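Long-range contacts in GCN5-related N-acetyltransferase (Kribbella flavida, PDB 4MY0), which probably transfers the acetyl group of acetyl-CoA to an amine, possibly on an aminoglycoside, as a member of the GCN5-related N-acetyltransferase family: residues H49-V57 with L103-K114; V63-F71 with A83-Y94. All blocks are in the same frame, centred on the assembly; numbering follows the deposited sequence. Where two conformers were deposited one is given.

How the interactions relate
After helix 34-49 the chain enters strand 53-58, turns into strand 61-75 and comes back along strand 78-90. It then runs into helix 99-113. Interaction 2 pairs the last two of these strands as a beta hairpin, 63-71 with 83-94, and closes a short loop of 11 residues. Interaction 1 closes the wider loop by setting the helix against the first strand, 49-57 with 103-114, so interaction 2 is nested inside it. The two contacts touch. Val63 N lies 2.8 Å from Val56 O, and Ser111 packs on Ala83. Together they tie helix 99-113 to three neighbouring strands of the GNAT domain.

Interaction 1. Residues H49-V57 with L103-K114; sequences HDGRFLGVV and LMRGVLERSRDK
Leu54 points from strand 53-58 onto helix 99-113, the helix that follows the cofactor-binding turn of the GNAT fold. Segments 53-57 and 103-113 run roughly antiparallel, at 150°. CD1 of Leu54 presses on the helix backbone, 3.4 Å from Val107 CA, and also meets Val107 CG2 and Arg110 CB. CD2 of Leu54 lies over one face of the Arg110 guanidinium. Further along the strand, Val56 CG2 packs on Leu103 CB at 4.0 Å.

The strand's leading turn takes the polar contacts. Gly51, with positive phi, is the C-prime residue of a Schellman motif that ends helix 34-49. Arg110 starts with CG anti to the backbone N (chi1 178°), then bends at chi2 and chi3. This curls the chain round Gly51 O, and NH1 donates to that oxygen at 2.8 Å. The acceptor lies in the guanidinium plane, but NH1 sits above the carbonyl plane. NH2 of Arg110 forms a salt bridge with Asp12.

Arg52 NH1 forms a salt bridge with Asp50 on the anti lone pair of OD2, and Arg52 NE hydrogen-bonds to Ile68 O. Lys114 lays its CE against Arg52 CG, and a final bend at chi4 (-54°) brings NZ to 2.8 Å from Asp50 O.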
loop_
_atom_site.group_PDB
_atom_site.type_symbol
_atom_site.label_atom_id
_atom_site.label_comp_id
_atom_site.label_asym_id
_atom_site.label_seq_id
_atom_site.Cartn_x
_atom_site.Cartn_y
_atom_site.Cartn_z
ATOM N N HIS C 49 -7.526 42.013 -17.356
ATOM C CA HIS C 49 -8.041 43.369 -17.350
ATOM C C HIS C 49 -7.366 44.279 -16.326
ATOM O O HIS C 49 -7.401 45.495 -16.474
ATOM C CB HIS C 49 -9.564 43.366 -17.197
ATOM C CG HIS C 49 -10.279 42.858 -18.410
ATOM N ND1 HIS C 49 -9.783 43.020 -19.687
ATOM C CD2 HIS C 49 -11.443 42.180 -18.543
ATOM C CE1 HIS C 49 -10.613 42.471 -20.554
ATOM N NE2 HIS C 49 -11.628 41.953 -19.886
ATOM N N ASP C 50 -6.728 43.705 -15.311
ATOM C CA ASP C 50 -6.069 44.532 -14.303
ATOM C C ASP C 50 -4.553 44.614 -14.522
ATOM O O ASP C 50 -3.827 45.134 -13.675
ATOM C CB ASP C 50 -6.401 44.041 -12.883
ATOM C CG ASP C 50 -6.155 45.112 -11.809
ATOM O OD1 ASP C 50 -6.257 46.326 -12.122
ATOM O OD2 ASP C 50 -5.865 44.734 -10.646
ATOM N N GLY C 51 -4.075 44.116 -15.662
ATOM C CA GLY C 51 -2.660 44.196 -15.994
ATOM C C GLY C 51 -1.820 43.268 -15.130
ATOM O O GLY C 51 -0.647 43.540 -14.849
ATOM N N ARG C 52 -2.418 42.158 -14.715
ATOM C CA ARG C 52 -1.725 41.217 -13.845
ATOM C C ARG C 52 -1.571 39.825 -14.472
ATOM O O ARG C 52 -1.493 38.804 -13.764
ATOM C CB ARG C 52 -2.424 41.156 -12.476
ATOM C CG ARG C 52 -2.277 42.443 -11.633
ATOM C CD ARG C 52 -3.404 42.607 -10.608
ATOM N NE ARG C 52 -3.877 41.312 -10.149
ATOM C CZ ARG C 52 -5.153 40.983 -9.994
ATOM N NH1 ARG C 52 -6.109 41.864 -10.233
ATOM N NH2 ARG C 52 -5.467 39.763 -9.585
ATOM N N PHE C 53 -1.497 39.786 -15.801
ATOM C CA PHE C 53 -1.247 38.533 -16.523
ATOM C C PHE C 53 -0.140 38.766 -17.560
ATOM O O PHE C 53 -0.373 39.387 -18.613
ATOM C CB PHE C 53 -2.528 38.053 -17.222
ATOM C CG PHE C 53 -2.641 36.555 -17.332
ATOM C CD1 PHE C 53 -3.869 35.932 -17.176
ATOM C CD2 PHE C 53 -1.519 35.767 -17.590
ATOM C CE1 PHE C 53 -3.987 34.540 -17.265
ATOM C CE2 PHE C 53 -1.622 34.379 -17.682
ATOM C CZ PHE C 53 -2.863 33.760 -17.512
ATOM N N LEU C 54 1.059 38.278 -17.266
ATOM C CA LEU C 54 2.200 38.502 -18.147
ATOM C C LEU C 54 2.547 37.252 -18.946
ATOM O O LEU C 54 2.260 36.129 -18.523
ATOM C CB LEU C 54 3.415 38.970 -17.350
ATOM C CG LEU C 54 3.250 40.382 -16.774
ATOM C CD1 LEU C 54 4.336 40.666 -15.807
ATOM C CD2 LEU C 54 3.285 41.408 -17.879
ATOM N N GLY C 55 3.152 37.447 -20.111
ATOM C CA GLY C 55 3.583 36.312 -20.903
ATOM C C GLY C 55 4.827 36.615 -21.707
ATOM O O GLY C 55 5.272 37.770 -21.779
ATOM N N VAL C 56 5.403 35.567 -22.291
ATOM C CA VAL C 56 6.459 35.732 -23.279
ATOM C C VAL C 56 5.953 35.171 -24.602
ATOM O O VAL C 56 5.368 34.081 -24.617
ATOM C CB VAL C 56 7.743 34.996 -22.882
ATOM C CG1 VAL C 56 8.735 35.010 -24.053
ATOM C CG2 VAL C 56 8.362 35.649 -21.654
ATOM N N VAL C 57 6.127 35.912 -25.702
ATOM C CA VAL C 57 5.834 35.345 -27.016
ATOM C C VAL C 57 7.104 35.176 -27.840
ATOM O O VAL C 57 8.126 35.816 -27.561
ATOM C CB VAL C 57 4.826 36.176 -27.848
ATOM C CG1 VAL C 57 3.469 36.251 -27.156
ATOM C CG2 VAL C 57 5.390 37.571 -28.170
ATOM N N LEU C 103 10.509 36.193 -18.193
ATOM C CA LEU C 103 9.129 36.315 -17.738
ATOM C C LEU C 103 9.088 36.877 -16.324
ATOM O O LEU C 103 8.369 37.832 -16.046
ATOM C CB LEU C 103 8.484 34.926 -17.691
ATOM C CG LEU C 103 6.978 34.711 -17.881
ATOM C CD1 LEU C 103 6.487 33.498 -17.085
ATOM C CD2 LEU C 103 6.128 35.937 -17.609
HETATM N N MSE C 104 9.826 36.239 -15.420
HETATM C CA MSE C 104 9.754 36.595 -14.001
HETATM C C MSE C 104 10.316 38.000 -13.716
HETATM O O MSE C 104 9.822 38.711 -12.834
HETATM C CB MSE C 104 10.466 35.542 -13.169
HETATM C CG MSE C 104 9.715 34.207 -13.042
HETATM SE SE MSE C 104 7.996 34.530 -12.111
HETATM C CE MSE C 104 8.696 35.500 -10.536
ATOM N N ARG C 105 11.338 38.414 -14.462
ATOM C CA ARG C 105 11.804 39.794 -14.336
ATOM C C ARG C 105 10.709 40.776 -14.739
ATOM O O ARG C 105 10.540 41.813 -14.095
ATOM C CB ARG C 105 13.076 40.032 -15.143
ATOM C CG ARG C 105 14.281 39.358 -14.504
ATOM C CD ARG C 105 15.536 39.527 -15.329
ATOM N NE ARG C 105 16.573 38.604 -14.868
ATOM C CZ ARG C 105 17.107 37.645 -15.622
ATOM N NH1 ARG C 105 16.712 37.497 -16.883
ATOM N NH2 ARG C 105 18.044 36.845 -15.124
ATOM N N GLY C 106 9.954 40.440 -15.789
ATOM C CA GLY C 106 8.818 41.256 -16.188
ATOM C C GLY C 106 7.755 41.243 -15.099
ATOM O O GLY C 106 7.117 42.262 -14.830
ATOM N N VAL C 107 7.576 40.088 -14.465
ATOM C CA VAL C 107 6.625 39.958 -13.365
ATOM C C VAL C 107 7.000 40.830 -12.158
ATOM O O VAL C 107 6.148 41.533 -11.590
ATOM C CB VAL C 107 6.447 38.484 -12.937
ATOM C CG1 VAL C 107 5.779 38.397 -11.578
ATOM C CG2 VAL C 107 5.639 37.717 -13.969
ATOM N N LEU C 108 8.271 40.802 -11.773
ATOM C CA LEU C 108 8.732 41.634 -10.664
ATOM C C LEU C 108 8.572 43.107 -10.992
ATOM O O LEU C 108 8.182 43.909 -10.142
ATOM C CB LEU C 108 10.191 41.348 -10.345
ATOM C CG LEU C 108 10.504 39.988 -9.721
ATOM C CD1 LEU C 108 11.970 39.929 -9.328
ATOM C CD2 LEU C 108 9.621 39.702 -8.524
ATOM N N GLU C 109 8.877 43.473 -12.226
ATOM C CA GLU C 109 8.736 44.868 -12.622
ATOM C C GLU C 109 7.269 45.320 -12.572
ATOM O O GLU C 109 6.961 46.396 -12.044
ATOM C CB GLU C 109 9.343 45.101 -14.008
ATOM C CG GLU C 109 9.609 46.571 -14.286
ATOM C CD GLU C 109 10.364 47.244 -13.140
ATOM O OE1 GLU C 109 11.357 46.662 -12.643
ATOM O OE2 GLU C 109 9.957 48.355 -12.726
ATOM N N ARG C 110 6.361 44.494 -13.088
ATOM C CA ARG C 110 4.932 44.837 -13.044
ATOM C C ARG C 110 4.471 44.962 -11.586
ATOM O O ARG C 110 3.772 45.910 -11.220
ATOM C CB ARG C 110 4.096 43.787 -13.794
ATOM C CG ARG C 110 2.577 44.030 -13.759
ATOM C CD ARG C 110 2.192 45.402 -14.347
ATOM N NE ARG C 110 2.766 45.614 -15.676
ATOM C CZ ARG C 110 2.254 45.123 -16.803
ATOM N NH1 ARG C 110 1.144 44.390 -16.774
ATOM N NH2 ARG C 110 2.850 45.360 -17.963
ATOM N N SER C 111 4.885 44.015 -10.748
ATOM C CA SER C 111 4.544 44.084 -9.320
ATOM C C SER C 111 5.022 45.383 -8.644
ATOM O O SER C 111 4.272 45.992 -7.881
ATOM C CB SER C 111 5.072 42.866 -8.578
ATOM O OG SER C 111 4.526 41.661 -9.113
ATOM N N ARG C 112 6.257 45.804 -8.926
ATOM C CA ARG C 112 6.781 47.064 -8.385
ATOM C C ARG C 112 5.987 48.251 -8.903
ATOM O O ARG C 112 5.658 49.162 -8.136
ATOM C CB ARG C 112 8.241 47.279 -8.779
ATOM C CG ARG C 112 9.232 46.299 -8.190
ATOM C CD ARG C 112 10.642 46.575 -8.711
ATOM N NE ARG C 112 11.220 47.785 -8.139
ATOM C CZ ARG C 112 11.292 48.960 -8.766
ATOM N NH1 ARG C 112 11.848 50.009 -8.161
ATOM N NH2 ARG C 112 10.812 49.086 -10.001
ATOM N N ASP C 113 5.699 48.253 -10.208
ATOM C CA ASP C 113 4.955 49.352 -10.826
ATOM C C ASP C 113 3.582 49.537 -10.180
ATOM O O ASP C 113 3.075 50.651 -10.095
ATOM C CB ASP C 113 4.792 49.121 -12.329
ATOM C CG ASP C 113 6.080 49.337 -13.094
ATOM O OD1 ASP C 113 7.016 49.936 -12.516
ATOM O OD2 ASP C 113 6.152 48.913 -14.274
ATOM N N LYS C 114 2.993 48.429 -9.728
ATOM C CA LYS C 114 1.682 48.443 -9.082
ATOM C C LYS C 114 1.719 48.713 -7.574
ATOM O O LYS C 114 0.698 48.608 -6.903
ATOM C CB LYS C 114 0.943 47.124 -9.359
ATOM C CG LYS C 114 0.091 47.185 -10.613
ATOM C CD LYS C 114 -0.395 45.815 -11.037
ATOM C CE LYS C 114 -1.221 45.938 -12.303
ATOM N NZ LYS C 114 -2.327 46.925 -12.149
#

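Interaction 2. Residues V63-F71 with A83-Y94. With AC8 ([(2R,3R,4R,5R)-5-(6-amino-9H-purin-9-yl)-3,4-bis(phosphonooxy)tetrahydrofuran-2-yl]methyl (3R)-3-hydroxy-2,2-dimethyl-4-oxo-4-({3-oxo-3-[(2-sulfanylethyl)amino]propyl}amino)butyl dihydrogen diphosphate), chain L.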
loop_
_atom_site.group_PDB
_atom_site.type_symbol
_atom_site.label_atom_id
_atom_site.label_comp_id
_atom_site.label_asym_id
_atom_site.label_seq_id
_atom_site.Cartn_x
_atom_site.Cartn_y
_atom_site.Cartn_z
ATOM N N VAL C 63 4.636 31.470 -25.427
ATOM C CA VAL C 63 5.653 30.473 -25.094
ATOM C C VAL C 63 5.803 30.342 -23.559
ATOM O O VAL C 63 6.330 29.346 -23.034
ATOM C CB VAL C 63 6.949 30.896 -25.837
ATOM C CG1 VAL C 63 8.193 30.616 -25.059
ATOM C CG2 VAL C 63 6.973 30.286 -27.247
ATOM N N ALA C 64 5.298 31.339 -22.833
ATOM C CA ALA C 64 5.382 31.343 -21.365
ATOM C C ALA C 64 4.353 32.298 -20.763
ATOM O O ALA C 64 3.904 33.244 -21.426
ATOM C CB ALA C 64 6.798 31.719 -20.902
ATOM N N ALA C 65 3.960 32.059 -19.518
ATOM C CA ALA C 65 2.951 32.924 -18.895
ATOM C C ALA C 65 3.005 32.839 -17.376
ATOM O O ALA C 65 3.435 31.833 -16.826
ATOM C CB ALA C 65 1.538 32.568 -19.407
ATOM N N ALA C 66 2.572 33.904 -16.711
ATOM C CA ALA C 66 2.516 33.948 -15.253
ATOM C C ALA C 66 1.510 35.001 -14.868
ATOM O O ALA C 66 1.305 35.976 -15.609
ATOM C CB ALA C 66 3.872 34.294 -14.664
ATOM N N ARG C 67 0.860 34.822 -13.727
ATOM C CA ARG C 67 -0.083 35.835 -13.271
ATOM C C ARG C 67 0.210 36.305 -11.848
ATOM O O ARG C 67 0.931 35.646 -11.086
ATOM C CB ARG C 67 -1.537 35.366 -13.433
ATOM C CG ARG C 67 -1.908 34.155 -12.616
ATOM C CD ARG C 67 -3.158 33.460 -13.168
ATOM N NE ARG C 67 -3.017 32.010 -13.067
ATOM C CZ ARG C 67 -3.494 31.270 -12.069
ATOM N NH1 ARG C 67 -3.294 29.962 -12.075
ATOM N NH2 ARG C 67 -4.172 31.830 -11.067
ATOM N N ILE C 68 -0.345 37.461 -11.510
ATOM C CA ILE C 68 -0.094 38.098 -10.233
ATOM C C ILE C 68 -1.396 38.290 -9.457
ATOM O O ILE C 68 -2.252 39.055 -9.883
ATOM C CB ILE C 68 0.533 39.485 -10.467
ATOM C CG1 ILE C 68 1.797 39.356 -11.310
ATOM C CG2 ILE C 68 0.851 40.190 -9.142
ATOM C CD1 ILE C 68 2.394 40.693 -11.674
ATOM N N TRP C 69 -1.538 37.607 -8.320
ATOM C CA TRP C 69 -2.661 37.880 -7.418
ATOM C C TRP C 69 -2.420 39.183 -6.675
ATOM O O TRP C 69 -1.306 39.418 -6.179
ATOM C CB TRP C 69 -2.807 36.767 -6.374
ATOM C CG TRP C 69 -3.400 35.493 -6.876
ATOM C CD1 TRP C 69 -2.728 34.362 -7.239
ATOM C CD2 TRP C 69 -4.793 35.203 -7.036
ATOM N NE1 TRP C 69 -3.617 33.393 -7.634
ATOM C CE2 TRP C 69 -4.892 33.884 -7.515
ATOM C CE3 TRP C 69 -5.965 35.935 -6.826
ATOM C CZ2 TRP C 69 -6.121 33.280 -7.787
ATOM C CZ3 TRP C 69 -7.181 35.341 -7.100
ATOM C CH2 TRP C 69 -7.254 34.027 -7.569
ATOM N N ASP C 70 -3.455 40.017 -6.577
ATOM C CA ASP C 70 -3.395 41.247 -5.789
ATOM C C ASP C 70 -3.754 40.950 -4.332
ATOM O O ASP C 70 -4.867 41.229 -3.882
ATOM C CB ASP C 70 -4.341 42.309 -6.370
ATOM C CG ASP C 70 -5.752 41.781 -6.584
ATOM O OD1 ASP C 70 -5.904 40.561 -6.831
ATOM O OD2 ASP C 70 -6.707 42.588 -6.497
ATOM N N PHE C 71 -2.814 40.365 -3.595
ATOM C CA PHE C 71 -3.069 39.995 -2.202
ATOM C C PHE C 71 -2.683 41.120 -1.267
ATOM O O PHE C 71 -2.082 42.105 -1.687
ATOM C CB PHE C 71 -2.202 38.807 -1.799
ATOM C CG PHE C 71 -2.629 37.488 -2.378
ATOM C CD1 PHE C 71 -3.968 37.124 -2.426
ATOM C CD2 PHE C 71 -1.670 36.591 -2.838
ATOM C CE1 PHE C 71 -4.347 35.883 -2.944
ATOM C CE2 PHE C 71 -2.033 35.349 -3.355
ATOM C CZ PHE C 71 -3.379 34.998 -3.415
ATOM N N ALA C 83 2.408 40.787 -3.938
ATOM C CA ALA C 83 2.200 40.220 -5.267
ATOM C C ALA C 83 2.350 38.703 -5.217
ATOM O O ALA C 83 3.467 38.187 -5.145
ATOM C CB ALA C 83 3.194 40.806 -6.254
ATOM N N GLY C 84 1.241 37.980 -5.276
ATOM C CA GLY C 84 1.319 36.521 -5.193
ATOM C C GLY C 84 1.452 35.911 -6.580
ATOM O O GLY C 84 0.519 35.981 -7.376
ATOM N N ILE C 85 2.604 35.314 -6.872
ATOM C CA ILE C 85 2.888 34.837 -8.222
ATOM C C ILE C 85 2.317 33.430 -8.405
ATOM O O ILE C 85 2.557 32.545 -7.575
ATOM C CB ILE C 85 4.419 34.845 -8.525
ATOM C CG1 ILE C 85 5.066 36.142 -8.020
ATOM C CG2 ILE C 85 4.686 34.646 -10.047
ATOM C CD1 ILE C 85 4.358 37.470 -8.471
ATOM N N ALA C 86 1.543 33.223 -9.476
ATOM C CA ALA C 86 0.892 31.928 -9.718
ATOM C C ALA C 86 0.937 31.508 -11.180
ATOM O O ALA C 86 1.106 32.343 -12.077
ATOM C CB ALA C 86 -0.563 31.953 -9.239
ATOM N N GLY C 87 0.753 30.213 -11.412
ATOM C CA GLY C 87 0.684 29.666 -12.756
ATOM C C GLY C 87 1.892 30.004 -13.611
ATOM O O GLY C 87 1.736 30.400 -14.764
ATOM N N VAL C 88 3.094 29.870 -13.056
ATOM C CA VAL C 88 4.294 30.118 -13.853
ATOM C C VAL C 88 4.546 28.934 -14.786
ATOM O O VAL C 88 4.844 27.837 -14.314
ATOM C CB VAL C 88 5.530 30.353 -12.970
ATOM C CG1 VAL C 88 6.740 30.799 -13.841
ATOM C CG2 VAL C 88 5.219 31.420 -11.932
ATOM N N VAL C 89 4.421 29.144 -16.104
ATOM C CA VAL C 89 4.555 28.041 -17.074
ATOM C C VAL C 89 5.384 28.439 -18.296
ATOM O O VAL C 89 5.273 29.558 -18.782
ATOM C CB VAL C 89 3.174 27.503 -17.539
ATOM C CG1 VAL C 89 2.387 26.966 -16.337
ATOM C CG2 VAL C 89 2.375 28.592 -18.227
ATOM N N VAL C 90 6.228 27.527 -18.771
ATOM C CA VAL C 90 7.002 27.748 -20.000
ATOM C C VAL C 90 6.840 26.516 -20.901
ATOM O O VAL C 90 6.894 25.374 -20.405
ATOM C CB VAL C 90 8.490 27.979 -19.692
ATOM C CG1 VAL C 90 9.302 28.152 -20.997
ATOM C CG2 VAL C 90 8.683 29.202 -18.743
ATOM N N ALA C 91 6.601 26.721 -22.203
ATOM C CA ALA C 91 6.424 25.580 -23.125
ATOM C C ALA C 91 7.675 24.688 -23.106
ATOM O O ALA C 91 8.793 25.206 -23.022
ATOM C CB ALA C 91 6.127 26.064 -24.540
ATOM N N PRO C 92 7.493 23.349 -23.169
ATOM C CA PRO C 92 8.630 22.427 -22.987
ATOM C C PRO C 92 9.844 22.724 -23.864
ATOM O O PRO C 92 10.973 22.700 -23.354
ATOM C CB PRO C 92 8.031 21.054 -23.336
ATOM C CG PRO C 92 6.588 21.172 -22.892
ATOM C CD PRO C 92 6.204 22.621 -23.269
ATOM N N GLU C 93 9.629 23.028 -25.140
ATOM C CA GLU C 93 10.759 23.230 -26.044
ATOM C C GLU C 93 11.371 24.622 -25.862
ATOM O O GLU C 93 12.331 24.983 -26.557
ATOM C CB GLU C 93 10.359 22.959 -27.510
ATOM C CG GLU C 93 9.661 24.129 -28.243
ATOM C CD GLU C 93 8.192 24.304 -27.862
ATOM O OE1 GLU C 93 7.428 24.916 -28.654
ATOM O OE2 GLU C 93 7.799 23.852 -26.762
ATOM N N TYR C 94 10.836 25.391 -24.909
ATOM C CA TYR C 94 11.408 26.707 -24.612
ATOM C C TYR C 94 12.047 26.811 -23.225
ATOM O O TYR C 94 12.555 27.872 -22.871
ATOM C CB TYR C 94 10.373 27.824 -24.821
ATOM C CG TYR C 94 10.241 28.203 -26.273
ATOM C CD1 TYR C 94 11.103 29.137 -26.844
ATOM C CD2 TYR C 94 9.291 27.597 -27.088
ATOM C CE1 TYR C 94 11.007 29.473 -28.186
ATOM C CE2 TYR C 94 9.194 27.924 -28.438
ATOM C CZ TYR C 94 10.053 28.861 -28.973
ATOM O OH TYR C 94 9.966 29.185 -30.305
HETATM N N1A AC8 L . 15.411 21.835 -12.182
HETATM O O1A AC8 L . 15.094 30.979 -17.044
HETATM P P1A AC8 L . 15.404 29.493 -17.139
HETATM C C1B AC8 L . 17.130 26.442 -13.608
HETATM S S1P AC8 L . 6.543 27.357 -9.901
HETATM C C2A AC8 L . 16.537 22.467 -11.802
HETATM O O2A AC8 L . 15.894 28.964 -18.457
HETATM P P2A AC8 L . 12.893 28.130 -17.500
HETATM C C2B AC8 L . 18.020 26.684 -14.806
HETATM O O2B AC8 L . 19.086 25.725 -14.827
HETATM O O2C AC8 L . 20.150 26.425 -16.988
HETATM C C2P AC8 L . 7.150 26.728 -11.505
HETATM N N3A AC8 L . 16.832 23.681 -12.289
HETATM O O3A AC8 L . 14.095 28.737 -16.618
HETATM C C3B AC8 L . 18.513 28.110 -14.537
HETATM O O3B AC8 L . 19.549 28.065 -13.551
HETATM P P3B AC8 L . 21.142 28.173 -13.850
HETATM O O3C AC8 L . 18.574 24.468 -16.901
HETATM C C3P AC8 L . 5.893 26.122 -12.089
HETATM C C4A AC8 L . 15.986 24.283 -13.169
HETATM O O4A AC8 L . 12.623 29.048 -18.673
HETATM C C4B AC8 L . 17.354 28.786 -13.829
HETATM O O4B AC8 L . 16.546 27.720 -13.316
HETATM O O4C AC8 L . 20.845 24.279 -15.819
HETATM P P4C AC8 L . 19.714 25.189 -16.234
HETATM N N4P AC8 L . 6.000 25.470 -13.391
HETATM C C5A AC8 L . 14.817 23.650 -13.564
HETATM O O5A AC8 L . 13.170 26.671 -17.718
HETATM C C5B AC8 L . 16.515 29.658 -14.757
HETATM O O5B AC8 L . 16.468 29.028 -16.032
HETATM C C5P AC8 L . 6.581 24.318 -13.708
HETATM O O5P AC8 L . 7.203 23.667 -12.876
HETATM C C6A AC8 L . 14.533 22.391 -13.047
HETATM N N6A AC8 L . 13.405 21.729 -13.409
HETATM O O6A AC8 L . 11.682 28.237 -16.453
HETATM C C6P AC8 L . 6.406 23.869 -15.141
HETATM N N7A AC8 L . 14.180 24.463 -14.441
HETATM O O7A AC8 L . 21.465 27.191 -14.951
HETATM C C7P AC8 L . 7.582 23.092 -15.749
HETATM C C8A AC8 L . 14.937 25.582 -14.575
HETATM O O8A AC8 L . 21.353 29.624 -14.234
HETATM N N8P AC8 L . 8.712 24.020 -15.855
HETATM N N9A AC8 L . 16.039 25.455 -13.808
HETATM O O9A AC8 L . 21.753 27.781 -12.522
HETATM C C9P AC8 L . 8.745 25.209 -16.454
HETATM O O9P AC8 L . 7.758 25.644 -17.024
HETATM C CAP AC8 L . 10.034 26.013 -16.438
HETATM O OAP AC8 L . 11.152 25.146 -16.632
HETATM C CBP AC8 L . 10.271 26.795 -15.139
HETATM C CCP AC8 L . 11.646 27.476 -15.242
HETATM C CDP AC8 L . 9.198 27.864 -14.960
HETATM C CEP AC8 L . 10.275 25.877 -13.928
#
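Strands 63-71 and 83-90 form an antiparallel hairpin, hydrogen-bonded at Ala65-Val89, Arg67-Ala86 and Trp69-Gly84, with a beta bulge at Gly87 and Val88 that shifts the register by one. Gly87 has positive phi. Its O comes 3.0 Å from Ala65 O, two acceptors with no bond between them.

On one side of the sheet Ala64 CB packs on Val90 CG2, and Ile68 CG2 on Ala83 CB. Helix 99-113 lies against this side. On the other side, in the conformer given, Arg67 takes the crowded position between its backbone N and carbonyl carbon (chi1 63°). Its CG lies 3.6 Å from Ala86 O, and its guanidinium lays one face over Ala86 CB. The Trp69 ring meets that same methyl with its edge, NE1 to CB 3.7 Å. Phe71 CD2 packs obliquely on Gly84 CA, where a side chain would clash with the ring.

At the far end Val63 stands over one face of the Tyr94 ring. CG2 makes a CH-pi contact 3.6 Å from the ring centroid, and CG1 sits 3.4 Å from Tyr94 CG. Tyr94 OH reaches Asp6. Replacing Tyr94 with an alanine would probably leave both Val63 methyls without their aromatic cover and Asp6 without this hydroxyl partner.

The bulge at Gly87 and Val88 is consistent with the one that, in GNAT enzymes, lets two neighbouring parallel strands splay apart (here 78-90 and 118-121) to admit the pantetheine arm. The edge of strand 78-90 holds AC8, a coenzyme A analogue with a second phosphate on the ribose. Val88 O accepts from its N4P at 2.8 Å, and Val90 N donates to its O9P at 3.0 Å. The ligand's pantetheine arm thus binds much like an added strand. Main-chain atoms make both bonds, so they depend on the strand's course and not on polar side chains.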